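Local coordinates for Lin2111 protein (PDB 3EDP) that probably binds DNA as a GntR-family transcription regulator, pairing a winged helix-turn-helix domain with a UTRA domain, the likely effector-sensing part in such proteins, at residues A[129-132]-A[137-140]; A[184-189]-A[194-199]; A[52-57]-A[61-66]. All blocks are in the same frame, centred on the assembly; numbering follows the deposited sequence.

Interaction 1: residues A[129-132]-A[137-140]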
# COMPACT_ATOMS: atom_id res chain seq x y z
N LYS A 129 -11.77 -6.13 -12.63
CA LYS A 129 -11.76 -4.73 -13.01
C LYS A 129 -12.90 -4.02 -12.32
O LYS A 129 -14.05 -4.48 -12.37
CB LYS A 129 -11.89 -4.59 -14.53
CG LYS A 129 -11.63 -3.18 -15.04
CD LYS A 129 -11.87 -3.09 -16.54
CE LYS A 129 -11.33 -4.32 -17.27
NZ LYS A 129 -9.89 -4.59 -16.98
N PHE A 130 -12.60 -2.91 -11.65
CA PHE A 130 -13.65 -2.08 -11.07
C PHE A 130 -13.41 -0.57 -11.20
O PHE A 130 -12.30 -0.11 -11.44
CB PHE A 130 -13.95 -2.45 -9.61
CG PHE A 130 -12.82 -2.17 -8.65
CD1 PHE A 130 -12.67 -0.92 -8.08
CD2 PHE A 130 -11.93 -3.18 -8.30
CE1 PHE A 130 -11.64 -0.67 -7.19
CE2 PHE A 130 -10.91 -2.93 -7.40
CZ PHE A 130 -10.76 -1.67 -6.85
N VAL A 131 -14.50 0.18 -11.07
CA VAL A 131 -14.50 1.61 -11.30
C VAL A 131 -15.12 2.28 -10.09
O VAL A 131 -15.96 1.70 -9.40
CB VAL A 131 -15.31 1.96 -12.58
CG1 VAL A 131 -15.85 3.38 -12.50
CG2 VAL A 131 -14.47 1.76 -13.83
N GLN A 132 -14.69 3.50 -9.82
CA GLN A 132 -15.10 4.20 -8.61
C GLN A 132 -15.21 5.68 -8.93
O GLN A 132 -14.28 6.25 -9.51
CB GLN A 132 -14.05 3.96 -7.54
CG GLN A 132 -14.46 4.28 -6.13
CD GLN A 132 -13.37 3.91 -5.15
OE1 GLN A 132 -12.32 3.37 -5.53
NE2 GLN A 132 -13.59 4.21 -3.87
N GLY A 137 -13.17 12.84 -11.01
CA GLY A 137 -13.73 11.89 -11.96
C GLY A 137 -13.56 10.44 -11.57
O GLY A 137 -13.07 10.11 -10.49
N ALA A 138 -13.96 9.56 -12.48
CA ALA A 138 -13.92 8.13 -12.22
C ALA A 138 -12.49 7.57 -12.26
O ALA A 138 -11.67 7.96 -13.10
CB ALA A 138 -14.81 7.39 -13.22
N THR A 139 -12.21 6.67 -11.34
CA THR A 139 -10.95 5.95 -11.35
C THR A 139 -11.19 4.51 -11.78
O THR A 139 -12.31 4.00 -11.70
CB THR A 139 -10.28 5.96 -9.97
OG1 THR A 139 -11.12 5.26 -9.04
CG2 THR A 139 -10.06 7.41 -9.48
N LEU A 140 -10.13 3.86 -12.22
CA LEU A 140 -10.24 2.49 -12.71
C LEU A 140 -9.18 1.64 -12.04
O LEU A 140 -8.00 2.01 -11.99
CB LEU A 140 -10.07 2.47 -14.23
CG LEU A 140 -9.94 1.10 -14.88
CD1 LEU A 140 -11.28 0.39 -14.83
CD2 LEU A 140 -9.49 1.25 -16.32
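Leu140 reaches across to Val131 and Lys129, and its side chain can be followed atom by atom. CB rests against the selenium end of Met194 in the helix 188-194. CG lies anti to the backbone N (chi1 171°), which sends the branch over toward the partner strand. There CD1 lies 3.6 Å from each of Val131 CG2, Lys129 CG and the carbonyl oxygen Phe130 O. CD2 turns instead to Glu189. Both segments belong to the beta hairpin of strands 124-134 and 137-146, part of the large antiparallel sheet in the UTRA domain. Two backbone bonds at the hydrogen-bonded pair Gln132 and Thr139 establish the antiparallel pairing: Thr139 N donates to Gln132 O at 2.8 Å, in the carbonyl plane, whereas the return bond from Gln132 N to Thr139 O, at 3.1 Å, is tilted from it. Val131 and Leu140 form the next, non-hydrogen-bonded pair, where Val131 CA approaches Thr139 O to 3.3 Å in a CA-H...O contact. On the other face of the sheet the side chains of Gln132 and Thr139 run side by side, with Gln132 CB 3.5 Å from Thr139 OG1.

Interaction 2: residues A[184-189]-A[194-199]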
# COMPACT_ATOMS: atom_id res chain seq x y z
N ILE A 184 0.81 8.31 -18.04
CA ILE A 184 0.62 7.70 -19.35
C ILE A 184 -0.46 8.42 -20.14
O ILE A 184 -1.18 9.28 -19.61
CB ILE A 184 0.25 6.18 -19.24
CG1 ILE A 184 -1.10 6.00 -18.56
CG2 ILE A 184 1.33 5.40 -18.49
CD1 ILE A 184 -1.63 4.58 -18.62
N LEU A 185 -0.56 8.06 -21.41
CA LEU A 185 -1.63 8.54 -22.28
C LEU A 185 -2.83 7.64 -22.06
O LEU A 185 -2.68 6.43 -21.90
CB LEU A 185 -1.19 8.48 -23.74
CG LEU A 185 -0.11 9.48 -24.17
CD1 LEU A 185 0.75 8.92 -25.30
CD2 LEU A 185 -0.73 10.80 -24.58
N ALA A 186 -4.02 8.23 -22.04
CA ALA A 186 -5.24 7.45 -21.90
C ALA A 186 -5.42 6.48 -23.07
O ALA A 186 -5.34 6.88 -24.23
CB ALA A 186 -6.46 8.37 -21.78
N GLY A 187 -5.62 5.21 -22.74
CA GLY A 187 -5.91 4.19 -23.74
C GLY A 187 -7.39 3.87 -23.76
O GLY A 187 -8.19 4.56 -23.12
N ASN A 188 -7.77 2.82 -24.48
CA ASN A 188 -9.18 2.46 -24.62
C ASN A 188 -9.87 2.22 -23.28
O ASN A 188 -10.99 2.68 -23.06
CB ASN A 188 -9.34 1.25 -25.53
CG ASN A 188 -8.65 1.43 -26.87
OD1 ASN A 188 -7.42 1.37 -26.97
ND2 ASN A 188 -9.44 1.66 -27.92
N GLU A 189 -9.18 1.51 -22.39
CA GLU A 189 -9.70 1.23 -21.05
C GLU A 189 -10.10 2.51 -20.34
O GLU A 189 -11.21 2.63 -19.81
CB GLU A 189 -8.63 0.51 -20.22
CG GLU A 189 -8.40 -0.93 -20.61
CD GLU A 189 -9.23 -1.89 -19.77
OE1 GLU A 189 -8.65 -2.88 -19.27
OE2 GLU A 189 -10.44 -1.65 -19.62
N MSE A 194 -13.36 5.71 -17.73
CA MSE A 194 -13.11 6.92 -16.95
C MSE A 194 -13.59 8.15 -17.70
O MSE A 194 -13.47 9.27 -17.21
CB MSE A 194 -11.63 7.06 -16.62
CG MSE A 194 -11.08 5.93 -15.77
SE MSE A 194 -9.13 5.91 -15.74
CE MSE A 194 -8.80 7.59 -14.80
N HIS A 195 -14.11 7.91 -18.90
CA HIS A 195 -14.68 8.98 -19.72
C HIS A 195 -13.65 10.06 -19.99
O HIS A 195 -13.85 11.24 -19.70
CB HIS A 195 -15.93 9.54 -19.05
CG HIS A 195 -16.99 8.50 -18.82
ND1 HIS A 195 -17.10 7.80 -17.64
CD2 HIS A 195 -17.97 8.03 -19.63
CE1 HIS A 195 -18.11 6.95 -17.73
NE2 HIS A 195 -18.66 7.07 -18.93
N LEU A 196 -12.52 9.63 -20.56
CA LEU A 196 -11.46 10.53 -20.97
C LEU A 196 -11.36 10.51 -22.49
O LEU A 196 -11.94 9.65 -23.15
CB LEU A 196 -10.13 10.11 -20.34
CG LEU A 196 -10.05 10.22 -18.81
CD1 LEU A 196 -8.66 9.85 -18.31
CD2 LEU A 196 -10.43 11.62 -18.34
N ASN A 197 -10.62 11.47 -23.05
CA ASN A 197 -10.35 11.49 -24.48
C ASN A 197 -9.02 10.82 -24.76
O ASN A 197 -8.15 10.77 -23.89
CB ASN A 197 -10.33 12.92 -25.01
CG ASN A 197 -11.65 13.63 -24.81
OD1 ASN A 197 -12.71 12.99 -24.75
ND2 ASN A 197 -11.60 14.95 -24.71
N GLU A 198 -8.84 10.31 -25.98
CA GLU A 198 -7.56 9.71 -26.34
C GLU A 198 -6.42 10.66 -26.02
O GLU A 198 -6.51 11.87 -26.27
CB GLU A 198 -7.52 9.33 -27.82
CG GLU A 198 -7.73 7.84 -28.07
CD GLU A 198 -7.04 7.36 -29.34
OE1 GLU A 198 -7.25 7.98 -30.41
OE2 GLU A 198 -6.28 6.37 -29.26
N ASN A 199 -5.36 10.11 -25.45
CA ASN A 199 -4.15 10.87 -25.16
C ASN A 199 -4.29 11.89 -24.03
O ASN A 199 -3.39 12.69 -23.80
CB ASN A 199 -3.61 11.52 -26.43
CG ASN A 199 -3.28 10.50 -27.50
OD1 ASN A 199 -3.38 10.78 -28.70
ND2 ASN A 199 -2.89 9.31 -27.08
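Leu185 and Asn199 meet where strand 176-185 ends and the loop returning to strand 201-211 approaches it. Those strands are antiparallel neighbours in the UTRA sheet, and the short helix 188-194 is inserted in the connection between them; the contact draws the two ends of that insertion together. The van der Waals contacts come first. Leu185 CD2 meets Asn199 O at 3.4 Å and Asn199 CB at 3.5 Å. The same methyl also touches the side-chain amide, 3.6 Å from Asn199 ND2, with Leu185 CB next at 3.8 Å from that nitrogen, so the leucine spans both the backbone and the amide of its partner. With Asn199 CG anti to the carbonyl carbon (chi1 -60°), the amide is swung back over the leucine, although its CB starts out in a direction leading away. Deeper in, the methyl of Ala186 points to the loop, with CB 3.6 Å from Asn197 O and 4.3 Å from Leu196 CB; both Ala186 and Leu196 also pack on Val202. Hydrogen bonding across the contact is slight: Asn199 N donates to Ala186 O at 3.5 Å, a weak bond though nearly straight at 170°. Backbone hydrogen bonding of Ala186 with Asp200 continues the strand pairing next to the contact, while Asp200 OD2 accepts from Asn197 N. Charge and helix-end effects form a third group. Gly187 occupies the N-cap, and Gly187 N donates to Gln190 OE1. Two residues on, Glu189 OE1 forms salt bridges with Arg142 and Lys129, two cations that would be expected to stabilise the carboxylate. Across the helix, Glu189 O stands 4.3 Å from Met194 N, too long for a hydrogen bond.

Interaction 3: residues A[52-57]-A[61-66]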
# COMPACT_ATOMS: atom_id res chain seq x y z
N ARG A 52 -15.34 -31.85 -26.92
CA ARG A 52 -16.18 -30.97 -27.72
C ARG A 52 -17.19 -30.20 -26.87
O ARG A 52 -17.46 -29.03 -27.13
CB ARG A 52 -16.89 -31.75 -28.82
CG ARG A 52 -15.97 -32.23 -29.94
CD ARG A 52 -16.66 -33.31 -30.77
NE ARG A 52 -15.96 -33.57 -32.02
CZ ARG A 52 -16.26 -34.57 -32.84
NH1 ARG A 52 -17.24 -35.42 -32.52
NH2 ARG A 52 -15.57 -34.72 -33.97
N ALA A 53 -17.77 -30.88 -25.88
CA ALA A 53 -18.70 -30.23 -24.97
C ALA A 53 -17.98 -29.10 -24.23
O ALA A 53 -18.49 -27.98 -24.14
CB ALA A 53 -19.27 -31.24 -23.97
N VAL A 54 -16.80 -29.40 -23.70
CA VAL A 54 -16.02 -28.42 -22.95
C VAL A 54 -15.60 -27.25 -23.86
O VAL A 54 -15.72 -26.10 -23.46
CB VAL A 54 -14.79 -29.07 -22.24
CG1 VAL A 54 -13.92 -28.00 -21.56
CG2 VAL A 54 -15.25 -30.10 -21.21
N ASP A 55 -15.12 -27.55 -25.07
CA ASP A 55 -14.77 -26.50 -26.03
C ASP A 55 -15.92 -25.51 -26.17
O ASP A 55 -15.72 -24.30 -26.23
CB ASP A 55 -14.48 -27.07 -27.42
CG ASP A 55 -13.13 -27.73 -27.53
OD1 ASP A 55 -12.33 -27.68 -26.57
OD2 ASP A 55 -12.86 -28.31 -28.61
N LEU A 56 -17.13 -26.06 -26.25
CA LEU A 56 -18.34 -25.25 -26.35
C LEU A 56 -18.52 -24.38 -25.11
O LEU A 56 -18.88 -23.20 -25.21
CB LEU A 56 -19.55 -26.17 -26.54
CG LEU A 56 -20.83 -25.63 -27.18
CD1 LEU A 56 -21.86 -26.75 -27.27
CD2 LEU A 56 -21.38 -24.47 -26.39
N LEU A 57 -18.29 -24.95 -23.93
CA LEU A 57 -18.42 -24.20 -22.69
C LEU A 57 -17.35 -23.12 -22.58
O LEU A 57 -17.63 -22.01 -22.13
CB LEU A 57 -18.38 -25.14 -21.49
CG LEU A 57 -19.52 -26.17 -21.51
CD1 LEU A 57 -19.30 -27.23 -20.44
CD2 LEU A 57 -20.85 -25.47 -21.34
N GLY A 61 -17.59 -18.93 -22.58
CA GLY A 61 -17.02 -18.25 -21.43
C GLY A 61 -17.55 -18.74 -20.10
O GLY A 61 -17.58 -18.00 -19.13
N LEU A 62 -17.96 -20.01 -20.04
CA LEU A 62 -18.53 -20.57 -18.83
C LEU A 62 -17.53 -21.38 -18.01
O LEU A 62 -17.69 -21.54 -16.81
CB LEU A 62 -19.75 -21.43 -19.17
CG LEU A 62 -20.83 -20.65 -19.90
CD1 LEU A 62 -21.88 -21.57 -20.50
CD2 LEU A 62 -21.46 -19.63 -18.96
N VAL A 63 -16.50 -21.90 -18.68
CA VAL A 63 -15.46 -22.66 -18.00
C VAL A 63 -14.12 -22.36 -18.65
O VAL A 63 -14.05 -21.82 -19.75
CB VAL A 63 -15.70 -24.20 -18.08
CG1 VAL A 63 -17.16 -24.55 -17.92
CG2 VAL A 63 -15.17 -24.75 -19.38
N VAL A 64 -13.05 -22.74 -17.97
CA VAL A 64 -11.72 -22.56 -18.51
C VAL A 64 -10.89 -23.79 -18.15
O VAL A 64 -11.08 -24.39 -17.09
CB VAL A 64 -11.06 -21.27 -17.95
CG1 VAL A 64 -11.10 -21.26 -16.43
CG2 VAL A 64 -9.63 -21.13 -18.47
N ARG A 65 -10.00 -24.18 -19.06
CA ARG A 65 -9.13 -25.32 -18.81
C ARG A 65 -7.87 -24.88 -18.09
O ARG A 65 -7.34 -23.80 -18.35
CB ARG A 65 -8.74 -26.00 -20.12
CG ARG A 65 -9.87 -26.71 -20.86
CD ARG A 65 -9.30 -27.48 -22.05
NE ARG A 65 -10.23 -28.48 -22.58
CZ ARG A 65 -10.99 -28.29 -23.65
NH1 ARG A 65 -10.93 -27.15 -24.32
NH2 ARG A 65 -11.80 -29.26 -24.06
N LYS A 66 -7.37 -25.72 -17.19
CA LYS A 66 -6.01 -25.57 -16.72
C LYS A 66 -5.16 -26.58 -17.47
O LYS A 66 -5.29 -27.78 -17.24
CB LYS A 66 -5.89 -25.78 -15.21
CG LYS A 66 -4.62 -25.16 -14.61
CD LYS A 66 -3.41 -25.41 -15.50
CE LYS A 66 -2.28 -24.43 -15.23
NZ LYS A 66 -1.47 -24.81 -14.04
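The guanidinium of Arg65 carries Val54 on one face and Asp55 at its edge. It thereby links helix 47-59, the second helix of the helix-turn-helix and by position the likely recognition helix, to strand 63-66 of the wing in the GntR-type winged-helix domain. Val54 CG1 stands 3.5 Å above the guanidinium plane of Arg65, offset toward the rim. At the edge, Asp55 OD1 takes both terminal nitrogens in a salt bridge: Arg65 NH1 donates at 2.7 Å, close to the guanidinium plane and nearly along the C-O axis of the oxygen, and Arg65 NH2 adds a weak bond at 3.0 Å. The carboxylate plane is turned 80° from the guanidinium, consistent with one oxygen rather than two doing the gripping. Arg65 has further anchors: NE forms a salt bridge with Glu36 in helix 36-42, and NH2 donates to Arg51 O, so the group is held from several sides. An arginine chain extended from CG to NE spans the gap between helix and strand, whose segment axes approach to 8.0 Å at 119°.

Where the helix ends, Gly61 adopts a positive phi in a Schellman motif. Leu62 N donates to Leu57 O at 2.9 Å and 167°, turning the chain toward the wing. Beyond this bond lies an apolar strip. Leu62 crosses Leu57 at about a right angle, Leu57 CD2 being 4.1 Å from Leu62 CD1; Leu57 also packs on Ile18 of helix 10-23. Next along the strand, Val63 straddles Leu57 CB with its two methyls, CG1 at 3.8 Å, and Val63 CG2 reaches Val54 CG1 at 4.1 Å.

Overall arrangement
Interactions 1 and 2 form one continuous patch of the UTRA domain: their centres are 13 Å apart, and they are joined directly by the salt bridge from Lys129 NZ to Glu189 OE1, 3.1 Å long, and where Met194 CE lies 3.4 Å from Ala138 O. The helix that interaction 2 closes off thus packs on the hairpin of interaction 1. Interaction 3 belongs to the winged-helix domain, with its centre 30 Å from that of interaction 1 and 33 Å from that of interaction 2; nearest atoms are about 15 and 18 Å away, so neither touches it. A glycerol, probably from crystallisation, lies about 5 Å from Gly61 in interaction 3.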